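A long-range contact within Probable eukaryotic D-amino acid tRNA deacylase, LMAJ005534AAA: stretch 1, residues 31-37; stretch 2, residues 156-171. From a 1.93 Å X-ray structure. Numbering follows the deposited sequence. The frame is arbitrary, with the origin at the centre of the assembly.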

# COMPACT_ATOMS: atom_id res chain seq x y z
N TYR A 31 18.48 -0.94 7.43
CA TYR A 31 17.42 -0.15 6.82
C TYR A 31 17.98 1.10 6.19
O TYR A 31 18.85 1.76 6.76
CB TYR A 31 16.39 0.25 7.86
CG TYR A 31 15.63 -0.91 8.44
CD1 TYR A 31 16.15 -1.65 9.50
CD2 TYR A 31 14.37 -1.25 7.94
CE1 TYR A 31 15.45 -2.73 10.04
CE2 TYR A 31 13.66 -2.32 8.46
CZ TYR A 31 14.21 -3.06 9.52
OH TYR A 31 13.50 -4.11 10.05
N VAL A 32 17.47 1.43 5.00
CA VAL A 32 17.74 2.70 4.34
C VAL A 32 16.49 3.59 4.46
O VAL A 32 15.33 3.10 4.48
CB VAL A 32 18.15 2.50 2.87
CG1 VAL A 32 19.44 1.73 2.80
CG2 VAL A 32 17.08 1.76 2.07
N ARG A 33 16.73 4.89 4.51
CA ARG A 33 15.71 5.84 4.87
C ARG A 33 15.34 6.79 3.76
O ARG A 33 16.19 7.21 2.94
CB ARG A 33 16.20 6.64 6.07
CG ARG A 33 16.36 5.79 7.32
CD ARG A 33 16.48 6.64 8.56
NE ARG A 33 15.23 7.38 8.77
CZ ARG A 33 15.01 8.24 9.75
NH1 ARG A 33 15.95 8.48 10.65
NH2 ARG A 33 13.84 8.84 9.84
N ALA A 34 14.05 7.15 3.76
CA ALA A 34 13.55 8.26 2.97
C ALA A 34 12.69 9.19 3.82
O ALA A 34 12.03 8.76 4.78
CB ALA A 34 12.73 7.75 1.78
N GLY A 35 12.68 10.47 3.44
CA GLY A 35 11.75 11.43 4.03
C GLY A 35 10.51 11.61 3.18
O GLY A 35 10.03 10.66 2.55
N ARG A 36 10.00 12.83 3.17
CA ARG A 36 8.73 13.11 2.54
C ARG A 36 8.81 12.93 1.03
O ARG A 36 9.77 13.35 0.39
CB ARG A 36 8.23 14.50 2.85
CG ARG A 36 6.79 14.73 2.36
CD ARG A 36 6.11 15.88 3.06
NE ARG A 36 6.57 17.13 2.52
CZ ARG A 36 7.17 18.13 3.18
NH1 ARG A 36 7.45 18.07 4.48
NH2 ARG A 36 7.50 19.20 2.51
N GLY A 37 7.78 12.32 0.49
CA GLY A 37 7.70 12.13 -0.95
C GLY A 37 6.69 11.06 -1.29
O GLY A 37 5.57 11.08 -0.78
N ALA A 156 25.10 8.83 5.60
CA ALA A 156 23.75 8.28 5.71
C ALA A 156 22.98 9.10 6.76
O ALA A 156 23.56 9.58 7.73
CB ALA A 156 23.78 6.81 6.08
N PRO A 157 21.68 9.30 6.54
CA PRO A 157 20.82 9.93 7.56
C PRO A 157 20.94 9.22 8.91
O PRO A 157 21.31 8.04 8.96
CB PRO A 157 19.40 9.73 7.01
CG PRO A 157 19.55 9.50 5.54
CD PRO A 157 20.94 8.99 5.30
N LYS A 158 20.62 9.93 9.99
CA LYS A 158 20.57 9.29 11.30
C LYS A 158 19.52 8.17 11.30
O LYS A 158 18.55 8.21 10.55
CB LYS A 158 20.32 10.30 12.43
CG LYS A 158 19.06 11.13 12.34
CD LYS A 158 18.92 12.00 13.59
CE LYS A 158 17.95 13.15 13.36
NZ LYS A 158 16.63 12.64 12.90
N ALA A 159 19.75 7.17 12.14
CA ALA A 159 18.98 5.93 12.11
C ALA A 159 17.55 6.09 12.63
O ALA A 159 16.65 5.35 12.20
CB ALA A 159 19.72 4.83 12.87
N GLU A 160 17.35 7.03 13.56
CA GLU A 160 16.04 7.25 14.19
C GLU A 160 15.70 8.75 14.23
O GLU A 160 16.60 9.61 14.12
CB GLU A 160 15.99 6.66 15.61
CG GLU A 160 15.58 5.18 15.65
CD GLU A 160 16.49 4.32 16.53
OE1 GLU A 160 17.11 4.86 17.46
OE2 GLU A 160 16.58 3.09 16.27
N GLY A 161 14.41 9.08 14.41
CA GLY A 161 14.00 10.48 14.48
C GLY A 161 13.74 11.02 13.08
O GLY A 161 14.31 10.52 12.10
N TRP A 162 12.88 12.03 12.99
CA TRP A 162 12.47 12.62 11.72
C TRP A 162 13.66 13.08 10.90
O TRP A 162 14.61 13.66 11.44
CB TRP A 162 11.55 13.80 11.97
CG TRP A 162 11.01 14.47 10.70
CD1 TRP A 162 9.88 14.14 10.01
CD2 TRP A 162 11.59 15.58 10.02
NE1 TRP A 162 9.73 14.99 8.93
CE2 TRP A 162 10.78 15.87 8.91
CE3 TRP A 162 12.75 16.35 10.22
CZ2 TRP A 162 11.06 16.92 8.02
CZ3 TRP A 162 13.04 17.38 9.34
CH2 TRP A 162 12.19 17.65 8.25
N ILE A 163 13.62 12.80 9.59
CA ILE A 163 14.59 13.35 8.64
C ILE A 163 13.89 14.09 7.52
O ILE A 163 12.76 13.73 7.10
CB ILE A 163 15.56 12.30 8.00
CG1 ILE A 163 14.80 11.21 7.23
CG2 ILE A 163 16.50 11.72 9.06
CD1 ILE A 163 15.73 10.36 6.41
N LYS A 164 14.57 15.11 7.04
CA LYS A 164 14.11 15.93 5.93
C LYS A 164 14.30 15.13 4.66
O LYS A 164 15.20 14.32 4.59
CB LYS A 164 14.91 17.23 5.85
CG LYS A 164 14.29 18.29 4.92
CD LYS A 164 15.17 19.53 4.79
CE LYS A 164 14.75 20.39 3.59
NZ LYS A 164 15.34 21.75 3.59
N TYR A 165 13.42 15.33 3.69
CA TYR A 165 13.61 14.89 2.31
C TYR A 165 14.92 15.50 1.77
O TYR A 165 15.42 16.51 2.31
CB TYR A 165 12.41 15.33 1.44
CG TYR A 165 12.09 16.81 1.60
CD1 TYR A 165 12.79 17.77 0.88
CD2 TYR A 165 11.11 17.23 2.49
CE1 TYR A 165 12.54 19.12 1.04
CE2 TYR A 165 10.84 18.59 2.65
CZ TYR A 165 11.57 19.53 1.93
OH TYR A 165 11.32 20.87 2.06
N ASN A 166 15.48 14.89 0.73
CA ASN A 166 16.74 15.36 0.14
C ASN A 166 16.96 14.82 -1.29
O ASN A 166 18.04 14.38 -1.65
CB ASN A 166 17.94 15.01 1.03
CG ASN A 166 19.21 15.76 0.61
OD1 ASN A 166 20.34 15.24 0.76
ND2 ASN A 166 19.03 16.95 0.08
N SER A 167 15.91 14.87 -2.10
CA SER A 167 15.96 14.46 -3.50
C SER A 167 16.45 13.01 -3.67
O SER A 167 17.15 12.70 -4.63
CB SER A 167 16.81 15.43 -4.35
OG SER A 167 16.36 16.76 -4.28
N ARG A 168 16.04 12.13 -2.76
CA ARG A 168 16.52 10.74 -2.78
C ARG A 168 15.71 9.87 -3.71
O ARG A 168 14.54 10.14 -3.97
CB ARG A 168 16.51 10.15 -1.37
CG ARG A 168 17.51 10.86 -0.49
CD ARG A 168 17.68 10.27 0.87
NE ARG A 168 16.75 10.90 1.78
CZ ARG A 168 17.03 11.80 2.70
NH1 ARG A 168 18.27 12.19 2.99
NH2 ARG A 168 16.02 12.31 3.37
N VAL A 169 16.37 8.85 -4.25
CA VAL A 169 15.69 7.77 -4.94
C VAL A 169 16.24 6.49 -4.29
O VAL A 169 17.34 6.02 -4.62
CB VAL A 169 15.94 7.80 -6.48
CG1 VAL A 169 15.34 6.58 -7.13
CG2 VAL A 169 15.40 9.05 -7.10
N ILE A 170 15.47 5.99 -3.31
CA ILE A 170 15.80 4.81 -2.55
C ILE A 170 15.04 3.66 -3.18
O ILE A 170 13.90 3.84 -3.56
CB ILE A 170 15.40 4.96 -1.06
CG1 ILE A 170 15.95 6.25 -0.45
CG2 ILE A 170 15.86 3.75 -0.27
CD1 ILE A 170 17.48 6.46 -0.58
N SER A 171 15.68 2.51 -3.29
CA SER A 171 15.07 1.33 -3.89
C SER A 171 15.44 0.04 -3.16
O SER A 171 16.57 -0.14 -2.68
CB SER A 171 15.43 1.26 -5.38
OG SER A 171 16.83 1.37 -5.56
O HOH W 1 10.84 14.70 5.23
O HOH W 2 8.20 15.34 6.37

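How do the two backbones meet? Strand 31-34 and strand 169-171 run roughly antiparallel, at 148°, but their axes come no closer than 7.8 Å and no backbone-to-backbone hydrogen bond joins the stretches. The chains draw closer beyond the first strand, where Gly-35 CA lies 4.3 Å from Tyr-165 N. A CB on Gly-35 would point toward stretch 2 and clash with that nitrogen. Nearby, water 1 bridges the backbones, accepting from Arg-36 N (2.9 Å) and donating to Ile-163 O (2.9 Å).

What anchors the loop of stretch 2? Arg-33 reaches into it and donates to main-chain carbonyls: NH1 to Lys-158 O at 2.6 Å and to Gly-161 O at 3.0 Å, and NH2 to Gly-161 O at 2.9 Å. Both oxygens lie near the guanidinium plane, where its N-H groups point, while Ile-163 CG2 covers one face, 3.7 Å from Arg-33 NH1. Lys-158 NZ braces the same loop internally, donating to Trp-162 O at 2.7 Å.

Where is the apolar packing? Val-32 and Ile-170 point toward each other's stretches, and their CG2 atoms meet at 3.3 Å; Ala-34 CB adds a looser contact with Ile-170 CG1 at 4.2 Å.

How does Arg-36 contribute? Tyr-165 CE2 sits over one face of its guanidinium, 3.4 Å from Arg-36 NH2.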